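Local coordinates for protein translation elongation factor 1A (Methanosarcina mazei, PDB 3WND), which probably works as a translation elongation factor and, in its GTP-bound form, binds cysteinyl-tRNA(Cys), at residues F112-I117 and E182-E187; G59-F64 and Q240-D245; S36-L41 and T51-D56. All coordinates share one frame; numbering follows the deposited sequence.

In the fold
From the N terminus, contact 3 closes first. It joins helix 34-39, which carries part of the GDP site, to strand 51-55 across a short loop that holds strand 43-47. Strand 61-66 follows and pairs with strand 51-55. It opens contact 2, a long loop that ends at the hairpin 240-245 in the barrel of the next domain. Contact 1 lies nested inside that loop. It links residues 112-117, which lead into strand 115-119, to the end of helix 167-187. All three reach the same mixed sheet of the nucleotide-binding domain. Contacts 1 and 2 meet in a salt bridge, Glu182 to Arg60. Contacts 2 and 3 meet along the paired strands.

Contact 1: F112-I117 and E182-E187; sequences FKHGII and EAENAE
His114 and Glu184 carry this contact alone. The two side chains reach out to meet each other and are joined by one hydrogen bond. His114 NE2 donates to Glu184 OE1 at 2.9 Å, with a nearly straight angle of 160° at the hydrogen. OE1 sits at the edge of the imidazole, close to the ring plane. The carboxylate is turned 45° against the ring, and NE2 meets OE1 on the syn side, somewhat out of the carboxylate plane. If the histidine were protonated, the nearby negative charge would probably stabilise it. Glu184 reaches across with an extended chain beyond CG (chi2 178°). Lys113 CB lies over one face of the His114 ring, 4.1 Å above its plane and offset toward the rim. His114 also packs on Val177 and Ile181 one or two turns earlier in the helix, and its backbone is hydrogen-bonded to Ala87. The Glu184 end is exposed, and the two segments bury little surface between them. Further along, Ile116 packs on Arg173 and Ile174. The contact thus links the C-terminal part of helix 167-187 to the residues around the beginning of the strand that lies between strands 86-91 and 150-153.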
ATOM      1  N   PHE A 112      -4.668   1.647  -8.559  1.00 13.55           N
ATOM      2  CA  PHE A 112      -3.579   2.368  -7.982  1.00 11.63           C
ATOM      3  C   PHE A 112      -3.197   3.372  -9.036  1.00 14.68           C
ATOM      4  O   PHE A 112      -2.645   3.019 -10.087  1.00 25.01           O
ATOM      5  CB  PHE A 112      -2.403   1.432  -7.672  1.00 14.19           C
ATOM      6  CG  PHE A 112      -1.501   1.993  -6.614  1.00 13.43           C
ATOM      7  CD1 PHE A 112      -1.643   1.609  -5.279  1.00 17.41           C
ATOM      8  CD2 PHE A 112      -0.592   3.006  -6.936  1.00 12.48           C
ATOM      9  CE1 PHE A 112      -0.853   2.205  -4.320  1.00 15.82           C
ATOM     10  CE2 PHE A 112       0.195   3.617  -5.947  1.00 13.07           C
ATOM     11  CZ  PHE A 112       0.076   3.188  -4.654  1.00 14.33           C
ATOM     12  N   LYS A 113      -3.391   4.632  -8.703  1.00 16.24           N
ATOM     13  CA  LYS A 113      -3.262   5.653  -9.759  1.00 25.52           C
ATOM     14  C   LYS A 113      -1.826   6.020 -10.175  1.00 25.67           C
ATOM     15  O   LYS A 113      -1.458   6.001 -11.398  1.00 23.18           O
ATOM     16  CB  LYS A 113      -4.252   6.842  -9.597  1.00 38.69           C
ATOM     17  CG  LYS A 113      -5.783   6.469  -9.810  1.00 35.75           C
ATOM     18  CD  LYS A 113      -6.104   6.176 -11.310  1.00 37.49           C
ATOM     19  CE  LYS A 113      -7.565   5.791 -11.521  1.00 61.37           C
ATOM     20  NZ  LYS A 113      -8.591   6.865 -11.197  1.00 34.83           N
ATOM     21  N   HIS A 114      -0.965   6.173  -9.190  1.00 14.44           N
ATOM     22  CA  HIS A 114       0.266   6.932  -9.428  1.00 13.65           C
ATOM     23  C   HIS A 114       1.405   5.953  -9.304  1.00 13.10           C
ATOM     24  O   HIS A 114       1.574   5.283  -8.274  1.00 15.49           O
ATOM     25  CB  HIS A 114       0.393   7.901  -8.271  1.00 15.43           C
ATOM     26  CG  HIS A 114      -0.632   8.932  -8.286  1.00 16.80           C
ATOM     27  ND1 HIS A 114      -0.611   9.917  -9.240  1.00 16.55           N
ATOM     28  CD2 HIS A 114      -1.673   9.206  -7.444  1.00 15.32           C
ATOM     29  CE1 HIS A 114      -1.628  10.763  -9.041  1.00 19.97           C
ATOM     30  NE2 HIS A 114      -2.285  10.353  -7.924  1.00 17.89           N
ATOM     31  N   GLY A 115       2.195   5.821 -10.359  1.00 12.30           N
ATOM     32  CA  GLY A 115       3.330   4.895 -10.340  1.00 11.88           C
ATOM     33  C   GLY A 115       4.322   5.176 -11.465  1.00  9.71           C
ATOM     34  O   GLY A 115       4.141   6.108 -12.323  1.00 14.08           O
ATOM     35  N   ILE A 116       5.379   4.366 -11.398  1.00 11.80           N
ATOM     36  CA  ILE A 116       6.524   4.429 -12.300  1.00 12.37           C
ATOM     37  C   ILE A 116       7.007   2.978 -12.434  1.00 11.93           C
ATOM     38  O   ILE A 116       6.934   2.204 -11.486  1.00 12.70           O
ATOM     39  CB  ILE A 116       7.697   5.249 -11.702  1.00 13.30           C
ATOM     40  CG1 ILE A 116       7.166   6.592 -11.260  1.00 17.11           C
ATOM     41  CG2 ILE A 116       8.851   5.390 -12.750  1.00 19.64           C
ATOM     42  CD1 ILE A 116       8.185   7.386 -10.361  1.00 18.06           C
ATOM     43  N   ILE A 117       7.395   2.615 -13.673  1.00 12.59           N
ATOM     44  CA  ILE A 117       8.084   1.363 -13.914  1.00 12.51           C
ATOM     45  C   ILE A 117       9.560   1.575 -13.885  1.00 12.32           C
ATOM     46  O   ILE A 117      10.047   2.366 -14.757  1.00 12.92           O
ATOM     47  CB  ILE A 117       7.580   0.654 -15.202  1.00 12.80           C
ATOM     48  CG1 ILE A 117       6.074   0.296 -14.997  1.00 17.08           C
ATOM     49  CG2 ILE A 117       8.369  -0.623 -15.471  1.00 15.49           C
ATOM     50  CD1 ILE A 117       5.373  -0.324 -16.200  1.00 18.42           C
ATOM     51  N   GLU A 182       0.377  15.498  -3.265  1.00 18.53           N
ATOM     52  CA  GLU A 182       0.245  16.429  -2.162  1.00 15.58           C
ATOM     53  C   GLU A 182      -1.097  17.250  -2.336  1.00 17.59           C
ATOM     54  O   GLU A 182      -1.782  17.481  -1.342  1.00 19.13           O
ATOM     55  CB  GLU A 182       1.448  17.372  -2.048  1.00 23.66           C
ATOM     56  CG  GLU A 182       2.618  16.627  -1.366  1.00 27.11           C
ATOM     57  CD  GLU A 182       3.971  17.262  -1.739  1.00 32.03           C
ATOM     58  OE1 GLU A 182       4.019  18.319  -2.489  1.00 29.97           O
ATOM     59  OE2 GLU A 182       4.988  16.666  -1.285  1.00 31.18           O
ATOM     60  N   ALA A 183      -1.462  17.615  -3.560  1.00 17.63           N
ATOM     61  CA  ALA A 183      -2.701  18.350  -3.756  1.00 18.12           C
ATOM     62  C   ALA A 183      -3.897  17.460  -3.522  1.00 22.51           C
ATOM     63  O   ALA A 183      -4.873  17.865  -2.876  1.00 19.05           O
ATOM     64  CB  ALA A 183      -2.778  18.917  -5.156  1.00 19.68           C
ATOM     65  N   GLU A 184      -3.819  16.226  -4.023  1.00 17.70           N
ATOM     66  CA  GLU A 184      -4.902  15.256  -3.800  1.00 17.14           C
ATOM     67  C   GLU A 184      -5.064  14.998  -2.337  1.00 18.33           C
ATOM     68  O   GLU A 184      -6.207  14.976  -1.833  1.00 16.21           O
ATOM     69  CB  GLU A 184      -4.663  13.928  -4.554  1.00 14.42           C
ATOM     70  CG  GLU A 184      -4.643  14.199  -6.035  1.00 21.71           C
ATOM     71  CD  GLU A 184      -4.367  12.967  -6.876  1.00 25.29           C
ATOM     72  OE1 GLU A 184      -4.156  11.870  -6.292  1.00 22.66           O
ATOM     73  OE2 GLU A 184      -4.424  13.150  -8.157  1.00 24.75           O
ATOM     74  N   ASN A 185      -3.943  14.799  -1.632  1.00 15.33           N
ATOM     75  CA  ASN A 185      -4.115  14.526  -0.173  1.00 14.98           C
ATOM     76  C   ASN A 185      -4.645  15.741   0.580  1.00 14.97           C
ATOM     77  O   ASN A 185      -5.437  15.615   1.517  1.00 14.34           O
ATOM     78  CB  ASN A 185      -2.781  14.076   0.472  1.00 12.45           C
ATOM     79  CG  ASN A 185      -2.530  12.558   0.301  1.00 15.10           C
ATOM     80  OD1 ASN A 185      -3.480  11.755   0.134  1.00 17.76           O
ATOM     81  ND2 ASN A 185      -1.274  12.148   0.290  1.00 17.21           N
ATOM     82  N   ALA A 186      -4.189  16.929   0.185  1.00 15.27           N
ATOM     83  CA  ALA A 186      -4.690  18.163   0.837  1.00 13.75           C
ATOM     84  C   ALA A 186      -6.223  18.241   0.733  1.00 15.05           C
ATOM     85  O   ALA A 186      -6.890  18.765   1.694  1.00 16.56           O
ATOM     86  CB  ALA A 186      -4.020  19.389   0.229  1.00 17.33           C
ATOM     87  N   GLU A 187      -6.786  17.758  -0.384  1.00 15.58           N
ATOM     88  CA  GLU A 187      -8.258  17.833  -0.512  1.00 16.04           C
ATOM     89  C   GLU A 187      -8.936  17.005   0.572  1.00 14.47           C
ATOM     90  O   GLU A 187     -10.061  17.305   0.936  1.00 20.96           O
ATOM     91  CB  GLU A 187      -8.744  17.365  -1.883  1.00 14.47           C
ATOM     92  CG  GLU A 187      -8.265  18.262  -3.013  1.00 17.98           C
ATOM     93  CD  GLU A 187      -8.740  17.763  -4.342  1.00 23.13           C
ATOM     94  OE1 GLU A 187      -9.774  17.100  -4.486  1.00 24.82           O
ATOM     95  OE2 GLU A 187      -8.082  18.148  -5.339  1.00 30.51           O
TER

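Contact 2: G59-F64 and Q240-D245; sequences GRNMVF and QSHDVD
Asn61 and His242 bring the two backbones closest, 7.0 Å from CA to CA, where strand 61-66 passes the tip of a beta hairpin. The hairpin reverses through a type I' turn from Ser241 to Val244, with His242 and Asp243 at its two corners. Backbone hydrogen bonds in both directions between Ser241 and Val244 close it. From the first corner the His242 side chain reaches out to the strand. Asn61 and His242 lie alongside, pointing opposite ways, the amide and ring stacked with their planes 29° apart. Asn61 CB comes within 3.3 Å of His242 CD2, and Asn61 CG within 3.5 Å of the same atom. Asn61 CA lies over one face of the ring, toward its rim. Val63 CG2 approaches His242 CE1 obliquely at 3.5 Å. With CG1 anti to the backbone N (chi1 177°), CG2 faces the ring. Met62 O lies at the ring edge, 3.5 Å from His242 CE1. A water donates to Asn61 O at 2.8 Å and lies in the ring plane, making a weak bond of 3.4 Å to His242 NE2. His242 also packs on Asn54 of strand 51-55 and on Asp56 in the loop after it. The hairpin belongs to the barrel that follows the nucleotide-binding domain, so this is a contact between domains. It rests on stacking and carbon packing, with a water only weakly bridging and no direct hydrogen bond or salt bridge, which suggests an interface held more by shape than by charge.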
ATOM      1  N   GLY A  59      14.284  17.203   0.799  1.00 28.97           N
ATOM      2  CA  GLY A  59      13.155  18.153   0.477  1.00 28.27           C
ATOM      3  C   GLY A  59      11.828  17.614   0.996  1.00 36.57           C
ATOM      4  O   GLY A  59      11.032  18.342   1.673  1.00 44.51           O
ATOM      5  N   ARG A  60      11.526  16.365   0.638  1.00 23.16           N
ATOM      6  CA  ARG A  60      10.245  15.720   1.126  1.00 22.45           C
ATOM      7  C   ARG A  60      10.576  14.758   2.132  1.00 26.72           C
ATOM      8  O   ARG A  60      11.649  14.127   2.071  1.00 32.30           O
ATOM      9  CB  ARG A  60       9.522  15.007  -0.027  1.00 28.86           C
ATOM     10  CG  ARG A  60       8.994  15.924  -1.073  1.00 26.25           C
ATOM     11  CD  ARG A  60       8.062  15.197  -2.072  1.00 24.38           C
ATOM     12  NE  ARG A  60       7.144  16.250  -2.540  1.00 28.34           N
ATOM     13  CZ  ARG A  60       7.468  17.191  -3.437  1.00 27.50           C
ATOM     14  NH1 ARG A  60       8.645  17.144  -4.080  1.00 26.34           N
ATOM     15  NH2 ARG A  60       6.563  18.125  -3.751  1.00 29.09           N
ATOM     16  N   ASN A  61       9.678  14.582   3.081  1.00 19.95           N
ATOM     17  CA  ASN A  61       9.748  13.488   3.994  1.00 22.82           C
ATOM     18  C   ASN A  61       9.335  12.309   3.147  1.00 21.64           C
ATOM     19  O   ASN A  61       8.180  12.128   2.818  1.00 25.89           O
ATOM     20  CB  ASN A  61       8.791  13.769   5.126  1.00 26.02           C
ATOM     21  CG  ASN A  61       9.290  14.864   6.050  1.00 29.29           C
ATOM     22  OD1 ASN A  61      10.468  15.195   6.013  1.00 36.38           O
ATOM     23  ND2 ASN A  61       8.393  15.395   6.935  1.00 56.81           N
ATOM     24  N   MET A  62      10.317  11.571   2.646  1.00 21.39           N
ATOM     25  CA  MET A  62      10.031  10.413   1.742  1.00 21.54           C
ATOM     26  C   MET A  62      10.203   9.165   2.555  1.00 19.31           C
ATOM     27  O   MET A  62      11.171   9.043   3.385  1.00 20.79           O
ATOM     28  CB  MET A  62      10.982  10.378   0.562  1.00 21.93           C
ATOM     29  CG  MET A  62      10.826  11.533  -0.330  1.00 27.10           C
ATOM     30  SD  MET A  62      11.083  10.932  -1.996  1.00 36.95           S
ATOM     31  CE  MET A  62      10.438  12.366  -2.882  1.00 44.46           C
ATOM     32  N   VAL A  63       9.278   8.236   2.395  1.00 16.83           N
ATOM     33  CA  VAL A  63       9.430   6.919   2.954  1.00 18.35           C
ATOM     34  C   VAL A  63       9.273   5.951   1.783  1.00 22.13           C
ATOM     35  O   VAL A  63       8.265   6.021   1.035  1.00 23.96           O
ATOM     36  CB  VAL A  63       8.401   6.618   4.047  1.00 19.47           C
ATOM     37  CG1 VAL A  63       8.542   5.184   4.582  1.00 21.47           C
ATOM     38  CG2 VAL A  63       8.532   7.709   5.137  1.00 24.37           C
ATOM     39  N   PHE A  64      10.297   5.099   1.617  1.00 16.00           N
ATOM     40  CA  PHE A  64      10.236   4.018   0.581  1.00 16.55           C
ATOM     41  C   PHE A  64      10.028   2.711   1.264  1.00 19.07           C
ATOM     42  O   PHE A  64      10.782   2.316   2.117  1.00 23.73           O
ATOM     43  CB  PHE A  64      11.541   3.985  -0.249  1.00 16.21           C
ATOM     44  CG  PHE A  64      11.856   5.272  -0.873  1.00 16.62           C
ATOM     45  CD1 PHE A  64      12.667   6.196  -0.222  1.00 18.64           C
ATOM     46  CD2 PHE A  64      11.356   5.559  -2.112  1.00 16.80           C
ATOM     47  CE1 PHE A  64      12.905   7.423  -0.817  1.00 18.42           C
ATOM     48  CE2 PHE A  64      11.666   6.768  -2.739  1.00 20.70           C
ATOM     49  CZ  PHE A  64      12.454   7.707  -2.069  1.00 21.66           C
ATOM     50  N   GLN A 240       4.800  12.147  16.100  1.00 18.06           N
ATOM     51  CA  GLN A 240       6.167  12.421  15.606  1.00 17.71           C
ATOM     52  C   GLN A 240       6.169  12.194  14.072  1.00 18.75           C
ATOM     53  O   GLN A 240       5.518  11.250  13.593  1.00 20.08           O
ATOM     54  CB  GLN A 240       7.183  11.421  16.269  1.00 21.01           C
ATOM     55  CG  GLN A 240       7.427  11.709  17.712  1.00 27.66           C
ATOM     56  CD  GLN A 240       6.331  11.276  18.724  1.00 41.65           C
ATOM     57  OE1 GLN A 240       5.971  12.103  19.543  1.00 51.00           O
ATOM     58  NE2 GLN A 240       5.840   9.992  18.718  1.00 42.13           N
ATOM     59  N   SER A 241       6.875  13.040  13.324  1.00 17.56           N
ATOM     60  CA  SER A 241       7.136  12.741  11.911  1.00 21.20           C
ATOM     61  C   SER A 241       8.613  12.891  11.668  1.00 18.74           C
ATOM     62  O   SER A 241       9.160  13.963  12.002  1.00 23.64           O
ATOM     63  CB  SER A 241       6.243  13.531  10.900  1.00 38.76           C
ATOM     64  OG  SER A 241       6.010  12.732   9.677  1.00 40.25           O
ATOM     65  N   HIS A 242       9.233  11.834  11.078  1.00 21.15           N
ATOM     66  CA  HIS A 242      10.706  11.858  10.767  1.00 21.61           C
ATOM     67  C   HIS A 242      11.405  12.490  11.945  1.00 22.05           C
ATOM     68  O   HIS A 242      12.174  13.448  11.797  1.00 33.62           O
ATOM     69  CB  HIS A 242      10.971  12.571   9.423  1.00 25.26           C
ATOM     70  CG  HIS A 242      10.399  11.795   8.255  1.00 34.05           C
ATOM     71  ND1 HIS A 242      11.147  10.845   7.572  1.00 27.44           N
ATOM     72  CD2 HIS A 242       9.107  11.741   7.721  1.00 40.98           C
ATOM     73  CE1 HIS A 242      10.395  10.318   6.574  1.00 41.85           C
ATOM     74  NE2 HIS A 242       9.133  10.851   6.664  1.00 40.08           N
ATOM     75  N   ASP A 243      11.159  11.895  13.114  1.00 23.06           N
ATOM     76  CA  ASP A 243      11.952  12.157  14.335  1.00 27.28           C
ATOM     77  C   ASP A 243      11.609  13.420  15.152  1.00 27.92           C
ATOM     78  O   ASP A 243      12.238  13.684  16.195  1.00 34.81           O
ATOM     79  CB  ASP A 243      13.480  12.086  13.996  1.00 34.59           C
ATOM     80  CG  ASP A 243      13.854  10.737  13.309  1.00 35.68           C
ATOM     81  OD1 ASP A 243      13.516   9.745  13.937  1.00 33.88           O
ATOM     82  OD2 ASP A 243      14.445  10.656  12.168  1.00 37.76           O
ATOM     83  N   VAL A 244      10.553  14.162  14.761  1.00 23.46           N
ATOM     84  CA  VAL A 244      10.290  15.470  15.358  1.00 18.81           C
ATOM     85  C   VAL A 244       8.802  15.500  15.745  1.00 21.49           C
ATOM     86  O   VAL A 244       7.963  15.096  14.917  1.00 18.35           O
ATOM     87  CB  VAL A 244      10.588  16.605  14.318  1.00 18.81           C
ATOM     88  CG1 VAL A 244      10.300  17.936  14.960  1.00 21.77           C
ATOM     89  CG2 VAL A 244      12.054  16.602  13.879  1.00 28.67           C
ATOM     90  N   ASP A 245       8.481  15.931  16.980  1.00 16.24           N
ATOM     91  CA  ASP A 245       7.090  16.054  17.406  1.00 16.81           C
ATOM     92  C   ASP A 245       6.393  17.158  16.632  1.00 15.71           C
ATOM     93  O   ASP A 245       6.987  18.241  16.420  1.00 18.84           O
ATOM     94  CB  ASP A 245       6.971  16.414  18.888  1.00 20.36           C
ATOM     95  CG  ASP A 245       7.257  15.261  19.813  1.00 22.16           C
ATOM     96  OD1 ASP A 245       7.593  14.135  19.311  1.00 30.42           O
ATOM     97  OD2 ASP A 245       7.159  15.513  21.054  1.00 36.95           O
TER
HETATM   98  O   HOH W   1       6.665  10.402   4.351  1.00 26.08           O

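Contact 3: S36-L41 and T51-D56; sequences SLAANL and TMYNND
Tyr53 lays one face of its ring over the backbone that joins Ala38 to Ala39. Ala39 N sits 4.0 Å above the centre of the Tyr53 ring, and Ala38 C lies toward the rim. Ala39 CA makes a CH-pi contact, 29° off the ring normal. The two methyls touch ring atoms on opposite sides of the ring: Ala38 CB is 3.7 Å from Tyr53 CD1, and Ala39 CB is 3.8 Å from Tyr53 CE2. The small alanine side chains are consistent with so close an approach of the ring. A serine in place of Tyr53 would probably leave the Ala38-Ala39 backbone without its aromatic cover and open a gap between helix and strand. Further along the chain, Asn55 ND2 donates to Leu41 O at 2.9 Å, from above the carbonyl plane. The asparagine sets CG anti to the backbone N (chi1 -163°), which carries the amide to that carbonyl. Asn55 OD1 accepts a hydrogen bond from Lys57 N, and ND2 also reaches Glu58, so the amide is fixed in its rotation. Ser36 and Thr35 bind GDP in this protein, though none is bound in this model, and the Tyr53 side chain is about 4 Å from that of Thr35. The contact is mainly an aromatic face on a peptide backbone, with one hydrogen bond from Asn55, and it seats the helix bearing GDP-site residues against the sheet.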
ATOM      1  N   SER A  36      17.850  -3.332  -3.539  1.00 13.97           N
ATOM      2  CA  SER A  36      18.972  -2.455  -3.734  1.00 16.73           C
ATOM      3  C   SER A  36      18.528  -1.082  -4.097  1.00 16.26           C
ATOM      4  O   SER A  36      19.159  -0.111  -3.722  1.00 17.96           O
ATOM      5  CB  SER A  36      19.821  -3.034  -4.882  1.00 19.12           C
ATOM      6  OG  SER A  36      20.400  -4.233  -4.410  1.00 28.34           O
ATOM      7  N   LEU A  37      17.394  -0.992  -4.803  1.00 14.24           N
ATOM      8  CA  LEU A  37      16.936   0.378  -5.190  1.00 13.40           C
ATOM      9  C   LEU A  37      16.451   1.118  -3.894  1.00 13.73           C
ATOM     10  O   LEU A  37      16.816   2.302  -3.680  1.00 13.49           O
ATOM     11  CB  LEU A  37      15.809   0.261  -6.234  1.00 13.05           C
ATOM     12  CG  LEU A  37      15.150   1.619  -6.663  1.00 13.34           C
ATOM     13  CD1 LEU A  37      16.171   2.567  -7.180  1.00 16.55           C
ATOM     14  CD2 LEU A  37      13.955   1.366  -7.615  1.00 13.91           C
ATOM     15  N   ALA A  38      15.544   0.442  -3.163  1.00 14.89           N
ATOM     16  CA  ALA A  38      14.961   1.019  -1.931  1.00 13.05           C
ATOM     17  C   ALA A  38      16.173   1.469  -1.028  1.00 15.03           C
ATOM     18  O   ALA A  38      16.204   2.589  -0.491  1.00 15.91           O
ATOM     19  CB  ALA A  38      14.076  -0.016  -1.181  1.00 14.46           C
ATOM     20  N   ALA A  39      17.144   0.549  -0.838  1.00 12.82           N
ATOM     21  CA  ALA A  39      18.264   0.770   0.096  1.00 13.12           C
ATOM     22  C   ALA A  39      19.143   1.974  -0.317  1.00 14.74           C
ATOM     23  O   ALA A  39      19.785   2.581   0.531  1.00 19.69           O
ATOM     24  CB  ALA A  39      19.096  -0.521   0.209  1.00 17.53           C
ATOM     25  N   ASN A  40      19.186   2.284  -1.616  1.00 13.93           N
ATOM     26  CA  ASN A  40      19.940   3.442  -2.102  1.00 16.00           C
ATOM     27  C   ASN A  40      19.123   4.693  -2.221  1.00 16.31           C
ATOM     28  O   ASN A  40      19.646   5.765  -2.581  1.00 16.22           O
ATOM     29  CB  ASN A  40      20.555   3.098  -3.465  1.00 14.71           C
ATOM     30  CG  ASN A  40      21.836   2.232  -3.322  1.00 15.66           C
ATOM     31  OD1 ASN A  40      22.844   2.715  -2.817  1.00 16.65           O
ATOM     32  ND2 ASN A  40      21.800   0.978  -3.730  1.00 18.41           N
ATOM     33  N   LEU A  41      17.834   4.618  -1.816  1.00 16.16           N
ATOM     34  CA  LEU A  41      16.975   5.812  -1.854  1.00 16.73           C
ATOM     35  C   LEU A  41      16.738   6.396  -0.451  1.00 16.64           C
ATOM     36  O   LEU A  41      16.274   7.548  -0.346  1.00 19.01           O
ATOM     37  CB  LEU A  41      15.609   5.499  -2.476  1.00 15.31           C
ATOM     38  CG  LEU A  41      15.681   5.237  -3.980  1.00 14.32           C
ATOM     39  CD1 LEU A  41      14.345   4.904  -4.492  1.00 15.07           C
ATOM     40  CD2 LEU A  41      16.224   6.415  -4.778  1.00 19.46           C
ATOM     41  N   THR A  51      10.099  -3.305   4.770  1.00 19.73           N
ATOM     42  CA  THR A  51      11.151  -2.423   5.331  1.00 21.05           C
ATOM     43  C   THR A  51      11.069  -1.012   4.819  1.00 18.95           C
ATOM     44  O   THR A  51      10.941  -0.785   3.629  1.00 20.80           O
ATOM     45  CB  THR A  51      12.587  -3.022   5.057  1.00 17.80           C
ATOM     46  OG1 THR A  51      12.668  -4.371   5.588  1.00 24.25           O
ATOM     47  CG2 THR A  51      13.667  -2.207   5.648  1.00 19.87           C
ATOM     48  N   MET A  52      11.116  -0.054   5.760  1.00 18.40           N
ATOM     49  CA  MET A  52      11.022   1.335   5.433  1.00 20.22           C
ATOM     50  C   MET A  52      12.415   1.844   5.270  1.00 22.16           C
ATOM     51  O   MET A  52      13.318   1.490   6.059  1.00 23.93           O
ATOM     52  CB  MET A  52      10.475   2.230   6.526  1.00 19.58           C
ATOM     53  CG  MET A  52       9.347   1.715   7.378  1.00 42.37           C
ATOM     54  SD  MET A  52       8.170   0.698   6.496  1.00 34.63           S
ATOM     55  CE  MET A  52       6.966   1.913   6.134  1.00 42.98           C
ATOM     56  N   TYR A  53      12.582   2.681   4.280  1.00 17.15           N
ATOM     57  CA  TYR A  53      13.816   3.395   4.028  1.00 17.57           C
ATOM     58  C   TYR A  53      13.431   4.849   3.995  1.00 20.21           C
ATOM     59  O   TYR A  53      12.716   5.315   3.104  1.00 20.69           O
ATOM     60  CB  TYR A  53      14.481   2.995   2.688  1.00 17.41           C
ATOM     61  CG  TYR A  53      15.004   1.571   2.761  1.00 15.90           C
ATOM     62  CD1 TYR A  53      14.191   0.493   2.453  1.00 16.53           C
ATOM     63  CD2 TYR A  53      16.325   1.314   3.148  1.00 16.23           C
ATOM     64  CE1 TYR A  53      14.639  -0.836   2.587  1.00 18.38           C
ATOM     65  CE2 TYR A  53      16.804  -0.006   3.245  1.00 15.94           C
ATOM     66  CZ  TYR A  53      15.963  -1.069   2.953  1.00 15.27           C
ATOM     67  OH  TYR A  53      16.368  -2.382   2.993  1.00 17.77           O
ATOM     68  N   ASN A  54      13.830   5.537   5.060  1.00 18.18           N
ATOM     69  CA  ASN A  54      13.465   6.946   5.191  1.00 20.53           C
ATOM     70  C   ASN A  54      14.438   7.889   4.610  1.00 19.06           C
ATOM     71  O   ASN A  54      15.693   7.735   4.708  1.00 22.25           O
ATOM     72  CB  ASN A  54      13.276   7.277   6.676  1.00 22.54           C
ATOM     73  CG  ASN A  54      12.290   6.337   7.333  1.00 23.24           C
ATOM     74  OD1 ASN A  54      11.104   6.308   6.947  1.00 27.21           O
ATOM     75  ND2 ASN A  54      12.740   5.574   8.322  1.00 22.39           N
ATOM     76  N   ASN A  55      13.895   8.909   3.966  1.00 19.18           N
ATOM     77  CA  ASN A  55      14.739   9.928   3.468  1.00 19.60           C
ATOM     78  C   ASN A  55      14.090  11.280   3.606  1.00 22.33           C
ATOM     79  O   ASN A  55      13.251  11.650   2.781  1.00 23.63           O
ATOM     80  CB  ASN A  55      15.168   9.673   2.052  1.00 20.95           C
ATOM     81  CG  ASN A  55      16.378  10.520   1.684  1.00 26.84           C
ATOM     82  OD1 ASN A  55      16.450  11.695   2.044  1.00 26.72           O
ATOM     83  ND2 ASN A  55      17.336   9.929   0.993  1.00 25.84           N
ATOM     84  N   ASP A  56      14.451  12.010   4.659  1.00 25.00           N
ATOM     85  CA  ASP A  56      13.910  13.361   4.845  1.00 23.44           C
ATOM     86  C   ASP A  56      15.057  14.400   4.647  1.00 31.93           C
ATOM     87  O   ASP A  56      14.967  15.569   5.041  1.00 26.35           O
ATOM     88  CB  ASP A  56      13.223  13.488   6.223  1.00 29.46           C
ATOM     89  CG  ASP A  56      14.212  13.543   7.350  1.00 30.97           C
ATOM     90  OD1 ASP A  56      15.422  13.220   7.104  1.00 37.26           O
ATOM     91  OD2 ASP A  56      13.805  13.929   8.472  1.00 43.74           O
TER